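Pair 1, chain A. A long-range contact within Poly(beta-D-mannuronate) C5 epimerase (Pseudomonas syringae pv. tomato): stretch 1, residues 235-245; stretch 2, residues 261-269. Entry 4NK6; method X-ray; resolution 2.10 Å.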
# COMPACT_ATOMS: atom_id res chain seq x y z
N TRP A 235 -8.37 7.29 -3.35
CA TRP A 235 -8.82 5.96 -3.72
C TRP A 235 -7.86 5.37 -4.73
O TRP A 235 -7.30 6.09 -5.55
CB TRP A 235 -10.18 6.00 -4.44
CG TRP A 235 -11.35 6.64 -3.75
CD1 TRP A 235 -11.45 7.04 -2.45
CD2 TRP A 235 -12.61 6.97 -4.37
NE1 TRP A 235 -12.70 7.58 -2.21
CE2 TRP A 235 -13.42 7.55 -3.37
CE3 TRP A 235 -13.13 6.81 -5.66
CZ2 TRP A 235 -14.73 7.99 -3.64
CZ3 TRP A 235 -14.41 7.25 -5.92
CH2 TRP A 235 -15.20 7.83 -4.91
N ILE A 236 -7.73 4.06 -4.69
CA ILE A 236 -7.10 3.31 -5.76
C ILE A 236 -8.03 2.14 -6.06
O ILE A 236 -8.18 1.24 -5.24
CB ILE A 236 -5.72 2.81 -5.36
CG1 ILE A 236 -4.75 3.98 -5.23
CG2 ILE A 236 -5.19 1.83 -6.41
CD1 ILE A 236 -3.43 3.63 -4.57
N ILE A 237 -8.68 2.18 -7.23
CA ILE A 237 -9.72 1.19 -7.52
C ILE A 237 -9.56 0.53 -8.89
O ILE A 237 -9.15 1.16 -9.87
CB ILE A 237 -11.14 1.80 -7.41
CG1 ILE A 237 -11.34 2.90 -8.44
CG2 ILE A 237 -11.41 2.33 -5.99
CD1 ILE A 237 -12.75 3.47 -8.44
N ASP A 238 -9.92 -0.76 -8.94
CA ASP A 238 -9.98 -1.54 -10.18
C ASP A 238 -8.74 -1.40 -11.06
O ASP A 238 -8.83 -1.34 -12.28
CB ASP A 238 -11.23 -1.19 -10.97
CG ASP A 238 -12.49 -1.33 -10.14
OD1 ASP A 238 -12.59 -2.33 -9.39
OD2 ASP A 238 -13.36 -0.45 -10.23
N SER A 239 -7.58 -1.34 -10.42
CA SER A 239 -6.33 -1.11 -11.11
C SER A 239 -5.40 -2.31 -10.97
O SER A 239 -5.75 -3.30 -10.35
CB SER A 239 -5.68 0.17 -10.58
OG SER A 239 -6.51 1.27 -10.92
N GLU A 240 -4.22 -2.22 -11.56
CA GLU A 240 -3.30 -3.35 -11.51
C GLU A 240 -1.86 -2.87 -11.34
O GLU A 240 -1.40 -1.99 -12.06
CB GLU A 240 -3.47 -4.22 -12.76
CG GLU A 240 -2.48 -5.38 -12.83
CD GLU A 240 -2.89 -6.46 -13.83
OE1 GLU A 240 -4.09 -6.80 -13.89
OE2 GLU A 240 -2.01 -6.97 -14.55
N PHE A 241 -1.17 -3.46 -10.37
CA PHE A 241 0.19 -3.07 -10.01
C PHE A 241 1.08 -4.30 -10.00
O PHE A 241 0.77 -5.30 -9.34
CB PHE A 241 0.19 -2.39 -8.63
CG PHE A 241 -0.73 -1.20 -8.56
CD1 PHE A 241 -2.07 -1.37 -8.27
CD2 PHE A 241 -0.26 0.07 -8.85
CE1 PHE A 241 -2.94 -0.27 -8.24
CE2 PHE A 241 -1.12 1.17 -8.83
CZ PHE A 241 -2.46 1.00 -8.53
N ALA A 242 2.18 -4.24 -10.75
CA ALA A 242 3.05 -5.39 -10.92
C ALA A 242 4.52 -4.98 -10.82
O ALA A 242 4.88 -3.89 -11.24
CB ALA A 242 2.78 -6.05 -12.28
N ASP A 243 5.35 -5.87 -10.28
CA ASP A 243 6.80 -5.65 -10.24
C ASP A 243 7.19 -4.39 -9.45
O ASP A 243 8.27 -3.83 -9.66
CB ASP A 243 7.37 -5.59 -11.66
CG ASP A 243 8.89 -5.82 -11.69
OD1 ASP A 243 9.33 -6.82 -11.11
OD2 ASP A 243 9.62 -4.97 -12.24
N MET A 244 6.30 -3.95 -8.56
CA MET A 244 6.54 -2.80 -7.71
C MET A 244 7.37 -3.22 -6.50
O MET A 244 7.23 -4.34 -6.01
CB MET A 244 5.22 -2.22 -7.20
CG MET A 244 4.10 -2.11 -8.26
SD MET A 244 4.14 -0.63 -9.28
CE MET A 244 3.61 0.59 -8.08
N TRP A 245 8.22 -2.32 -6.00
CA TRP A 245 8.97 -2.60 -4.77
C TRP A 245 7.99 -2.83 -3.60
O TRP A 245 8.00 -3.90 -2.98
CB TRP A 245 9.99 -1.49 -4.49
CG TRP A 245 10.78 -1.65 -3.22
CD1 TRP A 245 10.63 -0.94 -2.07
CD2 TRP A 245 11.88 -2.55 -2.99
NE1 TRP A 245 11.54 -1.36 -1.13
CE2 TRP A 245 12.32 -2.34 -1.67
CE3 TRP A 245 12.51 -3.53 -3.77
CZ2 TRP A 245 13.37 -3.07 -1.11
CZ3 TRP A 245 13.56 -4.26 -3.20
CH2 TRP A 245 13.97 -4.02 -1.88
N ASN A 261 -8.47 -4.16 -6.86
CA ASN A 261 -7.21 -4.14 -7.59
C ASN A 261 -6.56 -5.50 -7.68
O ASN A 261 -6.87 -6.39 -6.91
CB ASN A 261 -6.22 -3.18 -6.94
CG ASN A 261 -6.78 -1.78 -6.79
OD1 ASN A 261 -6.97 -1.07 -7.78
ND2 ASN A 261 -7.06 -1.37 -5.56
N THR A 262 -5.66 -5.65 -8.64
CA THR A 262 -4.78 -6.81 -8.70
C THR A 262 -3.35 -6.36 -8.39
O THR A 262 -2.80 -5.49 -9.08
CB THR A 262 -4.85 -7.51 -10.08
OG1 THR A 262 -6.13 -8.15 -10.23
CG2 THR A 262 -3.77 -8.56 -10.20
N TYR A 263 -2.78 -6.93 -7.34
CA TYR A 263 -1.38 -6.70 -6.97
C TYR A 263 -0.62 -7.98 -7.24
O TYR A 263 -0.71 -8.95 -6.48
CB TYR A 263 -1.26 -6.32 -5.48
CG TYR A 263 -1.68 -4.90 -5.20
CD1 TYR A 263 -0.76 -3.87 -5.27
CD2 TYR A 263 -3.01 -4.59 -4.93
CE1 TYR A 263 -1.14 -2.55 -5.05
CE2 TYR A 263 -3.41 -3.28 -4.70
CZ TYR A 263 -2.46 -2.26 -4.76
OH TYR A 263 -2.84 -0.95 -4.55
N ARG A 264 0.14 -8.00 -8.34
CA ARG A 264 0.75 -9.24 -8.79
C ARG A 264 2.27 -9.14 -8.88
O ARG A 264 2.80 -8.18 -9.43
CB ARG A 264 0.15 -9.68 -10.13
CG ARG A 264 0.33 -8.65 -11.25
CD ARG A 264 -0.24 -9.15 -12.58
NE ARG A 264 0.31 -10.44 -12.99
CZ ARG A 264 -0.09 -11.13 -14.05
NH1 ARG A 264 0.46 -12.30 -14.35
NH2 ARG A 264 -1.06 -10.65 -14.83
N ASP A 265 2.96 -10.14 -8.34
CA ASP A 265 4.39 -10.28 -8.53
C ASP A 265 5.17 -9.04 -8.09
O ASP A 265 6.15 -8.64 -8.72
CB ASP A 265 4.69 -10.59 -10.00
CG ASP A 265 3.84 -11.73 -10.54
OD1 ASP A 265 3.71 -12.75 -9.82
OD2 ASP A 265 3.29 -11.61 -11.65
N ASN A 266 4.72 -8.41 -7.01
CA ASN A 266 5.49 -7.31 -6.44
C ASN A 266 6.64 -7.83 -5.60
O ASN A 266 6.64 -8.99 -5.21
CB ASN A 266 4.57 -6.38 -5.66
CG ASN A 266 3.51 -5.77 -6.55
OD1 ASN A 266 3.83 -5.01 -7.47
ND2 ASN A 266 2.25 -6.13 -6.32
N ILE A 267 7.62 -6.98 -5.33
CA ILE A 267 8.87 -7.48 -4.78
C ILE A 267 8.81 -7.75 -3.28
O ILE A 267 8.96 -8.89 -2.84
CB ILE A 267 10.07 -6.55 -5.10
CG1 ILE A 267 10.07 -6.14 -6.58
CG2 ILE A 267 11.38 -7.22 -4.68
CD1 ILE A 267 10.03 -7.31 -7.57
N VAL A 268 8.60 -6.70 -2.48
CA VAL A 268 8.62 -6.89 -1.03
C VAL A 268 7.22 -7.12 -0.44
O VAL A 268 6.99 -8.12 0.24
CB VAL A 268 9.32 -5.72 -0.29
CG1 VAL A 268 9.41 -6.04 1.21
CG2 VAL A 268 10.72 -5.49 -0.84
N TYR A 269 6.31 -6.19 -0.69
CA TYR A 269 4.94 -6.28 -0.18
C TYR A 269 3.97 -5.99 -1.30
O TYR A 269 4.30 -5.26 -2.24
CB TYR A 269 4.69 -5.22 0.91
CG TYR A 269 5.58 -5.29 2.13
CD1 TYR A 269 5.68 -6.45 2.89
CD2 TYR A 269 6.29 -4.17 2.55
CE1 TYR A 269 6.48 -6.51 4.02
CE2 TYR A 269 7.10 -4.22 3.68
CZ TYR A 269 7.18 -5.39 4.41
OH TYR A 269 7.97 -5.44 5.53
O HOH W 1 7.77 -8.88 -10.88

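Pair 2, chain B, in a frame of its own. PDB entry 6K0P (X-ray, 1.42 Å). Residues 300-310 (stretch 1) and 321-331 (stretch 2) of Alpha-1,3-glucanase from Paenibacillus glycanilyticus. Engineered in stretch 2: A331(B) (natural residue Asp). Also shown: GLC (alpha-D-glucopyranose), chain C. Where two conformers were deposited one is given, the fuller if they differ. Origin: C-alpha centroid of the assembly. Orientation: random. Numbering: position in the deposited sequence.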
# COMPACT_ATOMS: atom_id res chain seq x y z
N ASN B 300 -6.36 2.93 -14.32
CA ASN B 300 -5.16 3.66 -14.75
C ASN B 300 -5.13 5.08 -14.19
O ASN B 300 -4.85 6.05 -14.90
CB ASN B 300 -5.02 3.66 -16.28
CG ASN B 300 -3.68 4.22 -16.76
OD1 ASN B 300 -2.63 4.03 -16.12
ND2 ASN B 300 -3.71 4.91 -17.90
N ILE B 301 -5.46 5.22 -12.91
CA ILE B 301 -5.27 6.48 -12.22
C ILE B 301 -4.15 6.34 -11.19
O ILE B 301 -3.87 5.25 -10.68
CB ILE B 301 -6.54 7.12 -11.63
CG1 ILE B 301 -7.00 6.41 -10.37
CG2 ILE B 301 -7.67 7.18 -12.69
CD1 ILE B 301 -8.04 7.23 -9.60
N TRP B 302 -3.49 7.47 -10.92
CA TRP B 302 -2.36 7.55 -10.01
C TRP B 302 -2.72 8.62 -8.98
O TRP B 302 -2.97 9.77 -9.35
CB TRP B 302 -1.13 7.94 -10.83
CG TRP B 302 0.15 8.32 -10.12
CD1 TRP B 302 0.40 8.39 -8.77
CD2 TRP B 302 1.37 8.70 -10.77
NE1 TRP B 302 1.70 8.80 -8.55
CE2 TRP B 302 2.31 9.00 -9.77
CE3 TRP B 302 1.75 8.81 -12.11
CZ2 TRP B 302 3.61 9.40 -10.06
CZ3 TRP B 302 3.05 9.22 -12.41
CH2 TRP B 302 3.96 9.51 -11.39
N VAL B 303 -2.84 8.23 -7.72
CA VAL B 303 -3.34 9.10 -6.66
C VAL B 303 -2.33 9.14 -5.52
O VAL B 303 -1.80 8.10 -5.12
CB VAL B 303 -4.71 8.59 -6.15
CG1 VAL B 303 -5.25 9.45 -5.04
CG2 VAL B 303 -5.70 8.52 -7.31
N GLU B 304 -2.06 10.34 -5.01
CA GLU B 304 -1.15 10.56 -3.89
C GLU B 304 -1.69 11.62 -2.95
O GLU B 304 -2.43 12.52 -3.35
CB GLU B 304 0.24 11.03 -4.34
CG GLU B 304 0.89 10.09 -5.34
CD GLU B 304 2.41 10.09 -5.31
OE1 GLU B 304 3.02 10.64 -4.36
OE2 GLU B 304 3.01 9.51 -6.24
N HIS B 305 -1.30 11.50 -1.68
CA HIS B 305 -1.51 12.58 -0.71
C HIS B 305 -2.98 12.85 -0.44
O HIS B 305 -3.39 14.00 -0.22
CB HIS B 305 -0.73 13.85 -1.08
CG HIS B 305 0.72 13.59 -1.34
ND1 HIS B 305 1.42 14.20 -2.35
CD2 HIS B 305 1.59 12.75 -0.72
CE1 HIS B 305 2.67 13.75 -2.35
NE2 HIS B 305 2.79 12.87 -1.37
N PHE B 306 -3.77 11.78 -0.48
CA PHE B 306 -5.10 11.71 0.11
C PHE B 306 -5.03 10.80 1.33
O PHE B 306 -4.02 10.15 1.59
CB PHE B 306 -6.13 11.20 -0.91
CG PHE B 306 -6.42 12.20 -2.00
CD1 PHE B 306 -5.63 12.26 -3.14
CD2 PHE B 306 -7.46 13.11 -1.85
CE1 PHE B 306 -5.89 13.20 -4.13
CE2 PHE B 306 -7.73 14.05 -2.84
CZ PHE B 306 -6.94 14.10 -3.98
N VAL B 307 -6.13 10.77 2.09
CA VAL B 307 -6.22 9.80 3.17
C VAL B 307 -6.37 8.39 2.60
O VAL B 307 -5.63 7.47 2.97
CB VAL B 307 -7.34 10.18 4.16
CG1 VAL B 307 -7.42 9.16 5.30
CG2 VAL B 307 -7.07 11.57 4.73
N CYS B 308 -7.28 8.23 1.63
CA CYS B 308 -7.43 6.96 0.92
C CYS B 308 -7.74 7.25 -0.54
O CYS B 308 -8.18 8.35 -0.89
CB CYS B 308 -8.63 6.14 1.42
SG CYS B 308 -8.74 5.95 3.21
N LEU B 309 -7.56 6.22 -1.39
CA LEU B 309 -8.17 6.27 -2.72
C LEU B 309 -9.68 6.07 -2.62
O LEU B 309 -10.45 6.88 -3.13
CB LEU B 309 -7.55 5.23 -3.66
CG LEU B 309 -8.32 5.03 -4.98
CD1 LEU B 309 -8.54 6.35 -5.73
CD2 LEU B 309 -7.62 4.02 -5.90
N TYR B 310 -10.11 5.00 -1.95
CA TYR B 310 -11.53 4.65 -1.93
C TYR B 310 -11.82 3.80 -0.71
O TYR B 310 -11.03 2.90 -0.36
CB TYR B 310 -11.94 3.90 -3.20
CG TYR B 310 -13.42 3.60 -3.23
CD1 TYR B 310 -14.35 4.62 -3.41
CD2 TYR B 310 -13.89 2.31 -3.05
CE1 TYR B 310 -15.71 4.36 -3.42
CE2 TYR B 310 -15.25 2.04 -3.08
CZ TYR B 310 -16.15 3.07 -3.25
OH TYR B 310 -17.51 2.80 -3.24
N LYS B 321 -8.70 -1.08 -11.43
CA LYS B 321 -7.72 -1.81 -12.24
C LYS B 321 -6.61 -0.87 -12.69
O LYS B 321 -6.87 0.27 -13.07
CB LYS B 321 -8.42 -2.44 -13.46
CG LYS B 321 -7.54 -3.22 -14.41
CD LYS B 321 -8.39 -3.66 -15.61
CE LYS B 321 -7.61 -4.55 -16.56
NZ LYS B 321 -8.44 -4.94 -17.73
N ASN B 322 -5.37 -1.36 -12.64
CA ASN B 322 -4.20 -0.68 -13.22
C ASN B 322 -3.88 0.65 -12.52
O ASN B 322 -3.27 1.53 -13.13
CB ASN B 322 -4.33 -0.46 -14.73
CG ASN B 322 -4.49 -1.75 -15.50
OD1 ASN B 322 -4.14 -2.83 -15.02
ND2 ASN B 322 -5.02 -1.65 -16.71
N ASN B 323 -4.26 0.79 -11.26
CA ASN B 323 -4.07 2.05 -10.55
C ASN B 323 -2.77 2.04 -9.75
O ASN B 323 -2.22 0.99 -9.44
CB ASN B 323 -5.25 2.34 -9.62
CG ASN B 323 -6.57 2.41 -10.36
OD1 ASN B 323 -6.73 3.23 -11.26
ND2 ASN B 323 -7.51 1.55 -10.00
N ARG B 324 -2.31 3.25 -9.42
CA ARG B 324 -1.15 3.46 -8.56
C ARG B 324 -1.61 4.30 -7.39
O ARG B 324 -2.14 5.39 -7.58
CB ARG B 324 -0.05 4.23 -9.30
CG ARG B 324 0.16 3.77 -10.71
CD ARG B 324 1.16 4.66 -11.44
NE ARG B 324 1.12 4.31 -12.85
CZ ARG B 324 2.09 4.55 -13.71
NH1 ARG B 324 3.19 5.17 -13.32
NH2 ARG B 324 1.95 4.17 -14.98
N ILE B 325 -1.41 3.78 -6.18
CA ILE B 325 -1.82 4.45 -4.95
C ILE B 325 -0.55 4.66 -4.14
O ILE B 325 0.02 3.69 -3.64
CB ILE B 325 -2.81 3.59 -4.16
CG1 ILE B 325 -3.98 3.16 -5.04
CG2 ILE B 325 -3.28 4.34 -2.92
CD1 ILE B 325 -4.75 1.99 -4.47
N LYS B 326 -0.10 5.90 -4.02
CA LYS B 326 1.19 6.13 -3.37
C LYS B 326 1.09 7.24 -2.34
O LYS B 326 0.43 8.26 -2.55
CB LYS B 326 2.29 6.45 -4.39
CG LYS B 326 2.72 5.24 -5.24
CD LYS B 326 3.96 5.56 -6.08
CE LYS B 326 3.59 6.07 -7.46
NZ LYS B 326 4.80 6.53 -8.19
N ASN B 327 1.76 7.03 -1.20
CA ASN B 327 1.97 8.08 -0.21
C ASN B 327 0.64 8.66 0.27
O ASN B 327 0.38 9.86 0.19
CB ASN B 327 2.94 9.13 -0.76
CG ASN B 327 4.16 8.50 -1.40
OD1 ASN B 327 4.81 7.65 -0.79
ND2 ASN B 327 4.45 8.87 -2.65
N THR B 328 -0.22 7.76 0.76
CA THR B 328 -1.48 8.16 1.36
C THR B 328 -1.36 8.13 2.88
O THR B 328 -0.43 7.55 3.46
CB THR B 328 -2.64 7.25 0.92
OG1 THR B 328 -2.39 5.90 1.35
CG2 THR B 328 -2.81 7.26 -0.60
N PHE B 329 -2.33 8.75 3.54
CA PHE B 329 -2.24 8.89 4.99
C PHE B 329 -3.03 7.84 5.76
O PHE B 329 -2.87 7.74 6.98
CB PHE B 329 -2.54 10.33 5.41
CG PHE B 329 -1.46 11.26 4.97
CD1 PHE B 329 -0.35 11.47 5.78
CD2 PHE B 329 -1.49 11.84 3.71
CE1 PHE B 329 0.69 12.29 5.35
CE2 PHE B 329 -0.46 12.65 3.28
CZ PHE B 329 0.63 12.87 4.10
N ALA B 330 -3.84 7.04 5.07
CA ALA B 330 -4.46 5.86 5.66
C ALA B 330 -4.55 4.77 4.59
O ALA B 330 -3.68 4.70 3.71
CB ALA B 330 -5.82 6.18 6.29
N ALA B 331 -5.59 3.95 4.65
CA ALA B 331 -5.71 2.79 3.76
C ALA B 331 -5.74 3.21 2.29
O ALA B 331 -6.19 4.30 1.94
CB ALA B 331 -6.99 2.01 4.10
C1 GLC C . -10.78 5.06 10.48
C2 GLC C . -12.25 5.43 10.39
C3 GLC C . -12.70 5.29 8.95
C4 GLC C . -11.80 6.10 8.03
C5 GLC C . -10.38 5.64 8.19
C6 GLC C . -9.39 6.49 7.42
O1 GLC C . -10.71 3.70 10.25
O2 GLC C . -12.97 4.58 11.29
O3 GLC C . -13.98 5.90 8.85
O4 GLC C . -12.17 5.95 6.68
O5 GLC C . -10.02 5.74 9.53
O6 GLC C . -9.45 7.86 7.70
O HOH W 2 -0.07 3.96 -17.13
O HOH W 3 -1.44 3.46 -13.76
O HOH W 4 5.43 8.92 -6.83

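Pair 1 and pair 2 share one backbone arrangement: two short parallel strands, their N-to-C directions 8° apart and their axes 4.8 Å apart at closest, each followed by a turn. Fourteen central residues superpose with an RMSD of 0.4 Å. The ladder matches bond for bond. In pair 1, T262(A) N donates to S239(A) O, F241(A) N to T262(A) O and R264(A) N to F241(A) O, each at 2.9 Å. In pair 2, R324(B) N donates to I301(B) O at 2.8 Å, V303(B) N to R324(B) O at 2.9 Å and K326(B) N to V303(B) O at 3.0 Å.

The most faithful match in chemistry is N261(A) with N323(B). Both side chains adopt the m rotamer and turn an amide oxygen to the neighbouring backbone: N261(A) OD1 accepts from S239(A) N at 2.7 Å, and N323(B) OD1 from I301(B) N at 2.9 Å. Asparagine suits this place because its short side chain can turn an amide oxygen back to a backbone N-H of the neighbouring stretch.

On the face bearing F241(A) and Y263(A), pair 1 uses aromatic rings. Their planes lie 14° apart but are slid so that they barely overlap, and F241(A) CD1 sits 3.6 Å from Y263(A) CE1, over one face of the tyrosine ring. The matched V303(B) and I325(B) are branched aliphatic residues, at home in a buried strand. I325(B) also reaches past the ladder, its CD1 lying 3.8 Å from L309(B) CD2.

The other face carries charge in both pairs, differently placed. E240(A) OE2 forms a long salt bridge with R264(A) NH2, at 3.8 Å. At the position of E240(A), pair 2 has W302(B), whose CG packs 4.0 Å from R324(B) CD; the acid moves to E304(B), where pair 1 has the small A242(A). E304(B) OE2 accepts from W302(B) NE1 at 2.7 Å and makes a long salt bridge to K326(B) NZ at 4.0 Å, with a water joining the two charged groups. E304(B) OE1 accepts from N327(B) ND2 at 2.8 Å.

In the turn, N266(A) OD1 accepts from M244(A) N at 2.9 Å, a second use of the asparagine device. T328(B) takes its place and instead hydrogen-bonds through OG1 to A330(B) O, at 2.9 Å. Finally, V268(A) CG2 lies over the W245(A) ring, 3.5 Å from the centroid of its six-membered ring, a CH-pi contact. The matched V307(B) and A330(B) close the same gap with small groups, CG1 of the valine lying 3.5 Å from CB of the alanine.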